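PDB 2BE3: GTP pyrophosphokinase from Streptococcus pneumoniae, which probably transfers a pyrophosphate group from ATP to GTP or GDP to make the alarmone (p)ppGpp, as in other RelA/SpoT-family synthetases. Local coordinates for residues M82-V86 and T147-N151; M102-R108 and Y122-Y128. The contacts are given in a common frame with arbitrary orientation. Residues are numbered along the deposited sequence.

Contact 1. Residues M82-V86 and T147-N151; sequences MVQFV and TLAMN
At the C-terminal ends of two neighbouring parallel strands of the RelA/SpoT sheet, one turns into a loop and the other makes a strand-to-helix junction. Selenomethionine Met-82 and Val-83 are extended (phi/psi -97/128° and -122/160°), Gln-84 breaks the strand at -72/-52°, and the chain bends through Phe-85 to Val-86. In the second segment Thr-147 (-80/168°) is the N-cap and Leu-148 to Asn-151 are helical. Thr-147 sits beside Val-83, CA to CA 4.9 Å, its CA 3.3 Å from Val-83 O in a CA-H...O contact. With chi1 p, its OG1 accepts from Met-150 N at 3.2 Å, the N-cap hydrogen bond of helix 148-164, while CG2 fills the bend, 3.4 Å from Val-86 N and 4.1 Å from Val-83 CG2. Leu-148 N donates to a water at 3.0 Å, and this water donates to Gln-84 O at 3.0 Å, bridging the segments. Leu-148 CD1 packs 3.3 Å from Met-82 CG. Met-150, also selenomethionine, chi1 m and chi2 t, extends its CE to 3.4 Å from Val-86 CG2. Asn-151 N closes the first helical turn on Thr-147 O at 2.8 Å, and Asn-151 CG lies 3.5 Å from Met-82 SE. Strand 42-49 flanks Met-82 and Leu-148 through Phe-44; Asp-187 of helix 170-191 hydrogen-bonds Thr-147 OG1, and Phe-85 packs on helix 194-203.

Contact 2. Residues M102-R108 and Y122-Y128; sequences MRIIQER and YHVVVEY
Strands 102-108 and 122-128 form an antiparallel ladder with a classic beta bulge, at one edge of the chain's mixed sheet. Their axes approach to 4.4 Å, with N-to-C directions 140° apart. Arg-103 with Glu-127 is a hydrogen-bonded pair (N to O 3.0 Å, O to N 2.7 Å), and Ile-104 faces Val-126 as a non-hydrogen-bonded pair, CA to CA 4.4 Å. Then Ile-105, at phi/psi -101/-19°, and Gln-106 both oppose Val-125: Val-125 O accepts from Ile-105 N at 2.9 Å and weakly from Gln-106 N at 3.4 Å, while Val-125 N donates to Gln-106 O at 2.9 Å. Shifted by one, the register resumes with Glu-107 opposite Val-124 and Arg-108 opposite His-123 (N to O 2.8 Å, O to N 2.9 Å). Ile-104 CG1 packs 3.9 Å from Val-126 CG1 and 4.0 Å from Val-124 CG2, on the face that helix 89-97 covers. On the other face Glu-127 OE1 accepts from Arg-103 NE and, weakly, from Arg-103 NH2, each at 2.9 Å, in a salt bridge. Glu-107 OE2 is hydrogen-bonded to His-97 NE2; Tyr-122, chi1 t, donates a very short hydrogen bond, 2.5 Å, from its OH to Glu-107 OE1.

Overall arrangement
Both contacts belong to one five-stranded mixed sheet, ordered 42-49, 77-83, 137-147, 122-130, 102-109. Contact 2 pairs the last two strands, at one edge; contact 1 lies at the C-terminal ends of the parallel strands 77-83 and 137-147. Their centres are 19 Å apart and their nearest atoms about 6 Å, so they do not touch. Along the chain contact 2 is nested between the segments of contact 1: after 82-86 come helix 89-97, the pair 102-108 and 122-128, then strand 137-147, which hydrogen-bonds to 122-130 before entering helix 148-164. Strand 137-147 thus joins the two within the RelA/SpoT region, the part expected to carry the synthetase activity.

Contact 1. Residues M82-V86 and T147-N151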
loop_
_atom_site.group_PDB
_atom_site.type_symbol
_atom_site.label_atom_id
_atom_site.label_comp_id
_atom_site.label_asym_id
_atom_site.label_seq_id
_atom_site.Cartn_x
_atom_site.Cartn_y
_atom_site.Cartn_z
HETATM N N MSE A 82 9.470 15.214 2.130
HETATM C CA MSE A 82 10.313 16.208 2.775
HETATM C C MSE A 82 11.675 15.617 3.097
HETATM O O MSE A 82 11.764 14.552 3.687
HETATM C CB MSE A 82 9.628 16.738 4.048
HETATM C CG MSE A 82 9.032 18.161 3.891
HETATM SE SE MSE A 82 7.637 18.319 2.444
HETATM C CE MSE A 82 6.220 16.969 3.298
ATOM N N VAL A 83 12.729 16.297 2.666
ATOM C CA VAL A 83 14.095 15.830 2.817
ATOM C C VAL A 83 14.866 16.881 3.591
ATOM O O VAL A 83 14.446 18.044 3.659
ATOM C CB VAL A 83 14.800 15.528 1.427
ATOM C CG1 VAL A 83 14.044 14.436 0.632
ATOM C CG2 VAL A 83 14.939 16.793 0.583
ATOM N N GLN A 84 15.985 16.474 4.186
ATOM C CA GLN A 84 16.810 17.371 4.950
ATOM C C GLN A 84 17.560 18.354 4.046
ATOM O O GLN A 84 17.501 19.581 4.258
ATOM C CB GLN A 84 17.797 16.532 5.735
ATOM C CG GLN A 84 18.357 17.168 6.949
ATOM C CD GLN A 84 19.049 16.175 7.855
ATOM O OE1 GLN A 84 19.700 15.215 7.396
ATOM N NE2 GLN A 84 18.940 16.417 9.164
ATOM N N PHE A 85 18.257 17.833 3.033
ATOM C CA PHE A 85 19.145 18.656 2.217
ATOM C C PHE A 85 18.704 18.730 0.764
ATOM O O PHE A 85 18.171 17.760 0.218
ATOM C CB PHE A 85 20.554 18.075 2.248
ATOM C CG PHE A 85 21.203 18.097 3.605
ATOM C CD1 PHE A 85 21.744 19.273 4.109
ATOM C CD2 PHE A 85 21.313 16.933 4.356
ATOM C CE1 PHE A 85 22.350 19.301 5.336
ATOM C CE2 PHE A 85 21.944 16.960 5.595
ATOM C CZ PHE A 85 22.450 18.147 6.088
ATOM N N VAL A 86 18.969 19.865 0.127
ATOM C CA VAL A 86 18.840 19.984 -1.338
ATOM C C VAL A 86 19.487 18.787 -2.072
ATOM O O VAL A 86 18.912 18.225 -2.999
ATOM C CB VAL A 86 19.500 21.311 -1.865
ATOM C CG1 VAL A 86 19.516 21.370 -3.422
ATOM C CG2 VAL A 86 18.819 22.501 -1.305
ATOM N N THR A 147 12.887 20.407 0.524
ATOM C CA THR A 147 13.394 20.587 1.862
ATOM C C THR A 147 12.292 21.222 2.720
ATOM O O THR A 147 11.249 21.697 2.209
ATOM C CB THR A 147 14.679 21.442 1.925
ATOM O OG1 THR A 147 14.442 22.739 1.354
ATOM C CG2 THR A 147 15.835 20.740 1.214
ATOM N N LEU A 148 12.512 21.227 4.018
ATOM C CA LEU A 148 11.539 21.832 4.913
ATOM C C LEU A 148 11.438 23.320 4.638
ATOM O O LEU A 148 10.354 23.860 4.664
ATOM C CB LEU A 148 11.878 21.506 6.382
ATOM C CG LEU A 148 11.443 20.062 6.742
ATOM C CD1 LEU A 148 9.931 19.901 6.573
ATOM C CD2 LEU A 148 12.116 18.987 5.881
ATOM N N ALA A 149 12.555 23.977 4.332
ATOM C CA ALA A 149 12.506 25.406 4.029
ATOM C C ALA A 149 11.764 25.696 2.672
ATOM O O ALA A 149 10.949 26.656 2.597
ATOM C CB ALA A 149 13.889 26.001 4.055
HETATM N N MSE A 150 12.032 24.879 1.639
HETATM C CA MSE A 150 11.255 24.913 0.401
HETATM C C MSE A 150 9.767 24.689 0.649
HETATM O O MSE A 150 8.948 25.453 0.186
HETATM C CB MSE A 150 11.742 23.889 -0.641
HETATM C CG MSE A 150 13.113 24.098 -1.205
HETATM SE SE MSE A 150 13.553 22.574 -2.394
HETATM C CE MSE A 150 15.568 22.659 -2.403
ATOM N N ASN A 151 9.418 23.648 1.392
ATOM C CA ASN A 151 8.031 23.402 1.750
ATOM C C ASN A 151 7.337 24.534 2.531
ATOM O O ASN A 151 6.188 24.873 2.261
ATOM C CB ASN A 151 7.902 22.075 2.473
ATOM C CG ASN A 151 6.460 21.623 2.574
ATOM O OD1 ASN A 151 5.887 21.584 3.675
ATOM N ND2 ASN A 151 5.857 21.279 1.439
HETATM O O HOH W 1 14.999 20.483 5.541
#

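Contact 2. Residues M102-R108 and Y122-Y128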
loop_
_atom_site.group_PDB
_atom_site.type_symbol
_atom_site.label_atom_id
_atom_site.label_comp_id
_atom_site.label_asym_id
_atom_site.label_seq_id
_atom_site.Cartn_x
_atom_site.Cartn_y
_atom_site.Cartn_z
HETATM N N MSE A 102 6.189 1.629 -10.373
HETATM C CA MSE A 102 5.858 2.893 -11.017
HETATM C C MSE A 102 6.763 3.115 -12.210
HETATM O O MSE A 102 7.843 2.515 -12.333
HETATM C CB MSE A 102 5.998 4.065 -10.029
HETATM C CG MSE A 102 7.389 4.192 -9.460
HETATM SE SE MSE A 102 7.563 5.592 -8.084
HETATM C CE MSE A 102 6.289 4.886 -6.591
ATOM N N ARG A 103 6.322 3.999 -13.083
ATOM C CA ARG A 103 7.122 4.375 -14.221
ATOM C C ARG A 103 7.214 5.878 -14.191
ATOM O O ARG A 103 6.187 6.564 -14.182
ATOM C CB ARG A 103 6.497 3.867 -15.514
ATOM C CG ARG A 103 7.216 4.350 -16.754
ATOM C CD ARG A 103 6.757 3.614 -17.998
ATOM N NE ARG A 103 5.515 4.163 -18.542
ATOM C CZ ARG A 103 5.438 4.845 -19.693
ATOM N NH1 ARG A 103 6.547 5.064 -20.414
ATOM N NH2 ARG A 103 4.258 5.312 -20.130
ATOM N N ILE A 104 8.449 6.378 -14.153
ATOM C CA ILE A 104 8.707 7.817 -14.089
ATOM C C ILE A 104 8.559 8.390 -15.474
ATOM O O ILE A 104 9.352 8.083 -16.344
ATOM C CB ILE A 104 10.101 8.141 -13.489
ATOM C CG1 ILE A 104 10.104 7.758 -12.016
ATOM C CG2 ILE A 104 10.464 9.634 -13.663
ATOM C CD1 ILE A 104 11.436 7.848 -11.374
ATOM N N ILE A 105 7.539 9.215 -15.690
ATOM C CA ILE A 105 7.335 9.744 -17.028
ATOM C C ILE A 105 7.836 11.182 -17.230
ATOM O O ILE A 105 8.042 11.590 -18.335
ATOM C CB ILE A 105 5.875 9.538 -17.544
ATOM C CG1 ILE A 105 4.914 10.322 -16.691
ATOM C CG2 ILE A 105 5.488 8.033 -17.520
ATOM C CD1 ILE A 105 3.860 10.910 -17.488
ATOM N N GLN A 106 8.041 11.950 -16.170
ATOM C CA GLN A 106 8.539 13.306 -16.331
ATOM C C GLN A 106 9.136 13.802 -15.030
ATOM O O GLN A 106 8.620 13.542 -13.966
ATOM C CB GLN A 106 7.415 14.239 -16.783
ATOM C CG GLN A 106 7.789 15.677 -16.727
ATOM C CD GLN A 106 6.807 16.579 -17.435
ATOM O OE1 GLN A 106 5.589 16.437 -17.304
ATOM N NE2 GLN A 106 7.339 17.536 -18.187
ATOM N N GLU A 107 10.231 14.526 -15.127
ATOM C CA GLU A 107 10.836 15.163 -13.968
ATOM C C GLU A 107 10.964 16.656 -14.208
ATOM O O GLU A 107 11.261 17.078 -15.304
ATOM C CB GLU A 107 12.204 14.554 -13.708
ATOM C CG GLU A 107 12.134 13.257 -12.987
ATOM C CD GLU A 107 13.463 12.567 -12.949
ATOM O OE1 GLU A 107 14.440 13.157 -12.430
ATOM O OE2 GLU A 107 13.549 11.422 -13.426
ATOM N N ARG A 108 10.738 17.462 -13.178
ATOM C CA ARG A 108 10.907 18.892 -13.314
ATOM C C ARG A 108 11.694 19.459 -12.149
ATOM O O ARG A 108 11.264 19.394 -10.985
ATOM C CB ARG A 108 9.564 19.585 -13.317
ATOM C CG ARG A 108 8.701 19.289 -14.470
ATOM C CD ARG A 108 7.835 20.497 -14.630
ATOM N NE ARG A 108 6.675 20.258 -15.472
ATOM C CZ ARG A 108 5.507 19.852 -14.986
ATOM N NH1 ARG A 108 5.376 19.656 -13.663
ATOM N NH2 ARG A 108 4.481 19.647 -15.822
ATOM N N TYR A 122 11.076 19.882 -6.540
ATOM C CA TYR A 122 11.440 18.960 -7.589
ATOM C C TYR A 122 10.233 18.047 -7.792
ATOM O O TYR A 122 9.715 17.500 -6.828
ATOM C CB TYR A 122 12.689 18.159 -7.200
ATOM C CG TYR A 122 13.325 17.401 -8.360
ATOM C CD1 TYR A 122 14.448 17.917 -9.016
ATOM C CD2 TYR A 122 12.812 16.164 -8.790
ATOM C CE1 TYR A 122 15.047 17.222 -10.043
ATOM C CE2 TYR A 122 13.398 15.468 -9.845
ATOM C CZ TYR A 122 14.513 16.004 -10.456
ATOM O OH TYR A 122 15.125 15.354 -11.489
ATOM N N HIS A 123 9.765 17.942 -9.031
ATOM C CA HIS A 123 8.534 17.222 -9.360
ATOM C C HIS A 123 8.876 15.937 -10.075
ATOM O O HIS A 123 9.620 15.944 -11.041
ATOM C CB HIS A 123 7.610 18.072 -10.249
ATOM C CG HIS A 123 7.188 19.373 -9.620
ATOM N ND1 HIS A 123 6.233 20.195 -10.178
ATOM C CD2 HIS A 123 7.620 20.012 -8.503
ATOM C CE1 HIS A 123 6.067 21.261 -9.416
ATOM N NE2 HIS A 123 6.905 21.181 -8.398
ATOM N N VAL A 124 8.389 14.822 -9.569
ATOM C CA VAL A 124 8.422 13.622 -10.344
ATOM C C VAL A 124 7.011 13.114 -10.620
ATOM O O VAL A 124 6.243 12.866 -9.684
ATOM C CB VAL A 124 9.580 12.616 -9.936
ATOM C CG1 VAL A 124 10.361 13.062 -8.755
ATOM C CG2 VAL A 124 9.214 11.124 -10.008
ATOM N N VAL A 125 6.661 13.059 -11.910
ATOM C CA VAL A 125 5.363 12.547 -12.338
ATOM C C VAL A 125 5.486 11.080 -12.715
ATOM O O VAL A 125 6.385 10.717 -13.454
ATOM C CB VAL A 125 4.771 13.368 -13.504
ATOM C CG1 VAL A 125 3.380 12.834 -13.887
ATOM C CG2 VAL A 125 4.698 14.882 -13.118
ATOM N N VAL A 126 4.627 10.226 -12.165
ATOM C CA VAL A 126 4.794 8.789 -12.351
ATOM C C VAL A 126 3.500 8.176 -12.848
ATOM O O VAL A 126 2.428 8.721 -12.601
ATOM C CB VAL A 126 5.288 8.020 -11.066
ATOM C CG1 VAL A 126 6.654 8.590 -10.495
ATOM C CG2 VAL A 126 4.217 7.969 -9.981
ATOM N N GLU A 127 3.611 7.078 -13.583
ATOM C CA GLU A 127 2.470 6.220 -13.820
ATOM C C GLU A 127 2.458 5.196 -12.707
ATOM O O GLU A 127 3.490 4.586 -12.396
ATOM C CB GLU A 127 2.555 5.533 -15.159
ATOM C CG GLU A 127 2.077 6.400 -16.229
ATOM C CD GLU A 127 2.333 5.840 -17.610
ATOM O OE1 GLU A 127 2.768 4.655 -17.742
ATOM O OE2 GLU A 127 2.081 6.611 -18.568
ATOM N N TYR A 128 1.287 5.060 -12.084
ATOM C CA TYR A 128 1.091 4.154 -10.963
ATOM C C TYR A 128 -0.190 3.372 -11.233
ATOM O O TYR A 128 -1.234 3.946 -11.555
ATOM C CB TYR A 128 1.035 4.937 -9.638
ATOM C CG TYR A 128 1.007 4.055 -8.412
ATOM C CD1 TYR A 128 2.179 3.460 -7.932
ATOM C CD2 TYR A 128 -0.205 3.785 -7.744
ATOM C CE1 TYR A 128 2.160 2.635 -6.819
ATOM C CE2 TYR A 128 -0.240 2.937 -6.642
ATOM C CZ TYR A 128 0.947 2.373 -6.176
ATOM O OH TYR A 128 0.932 1.543 -5.070
#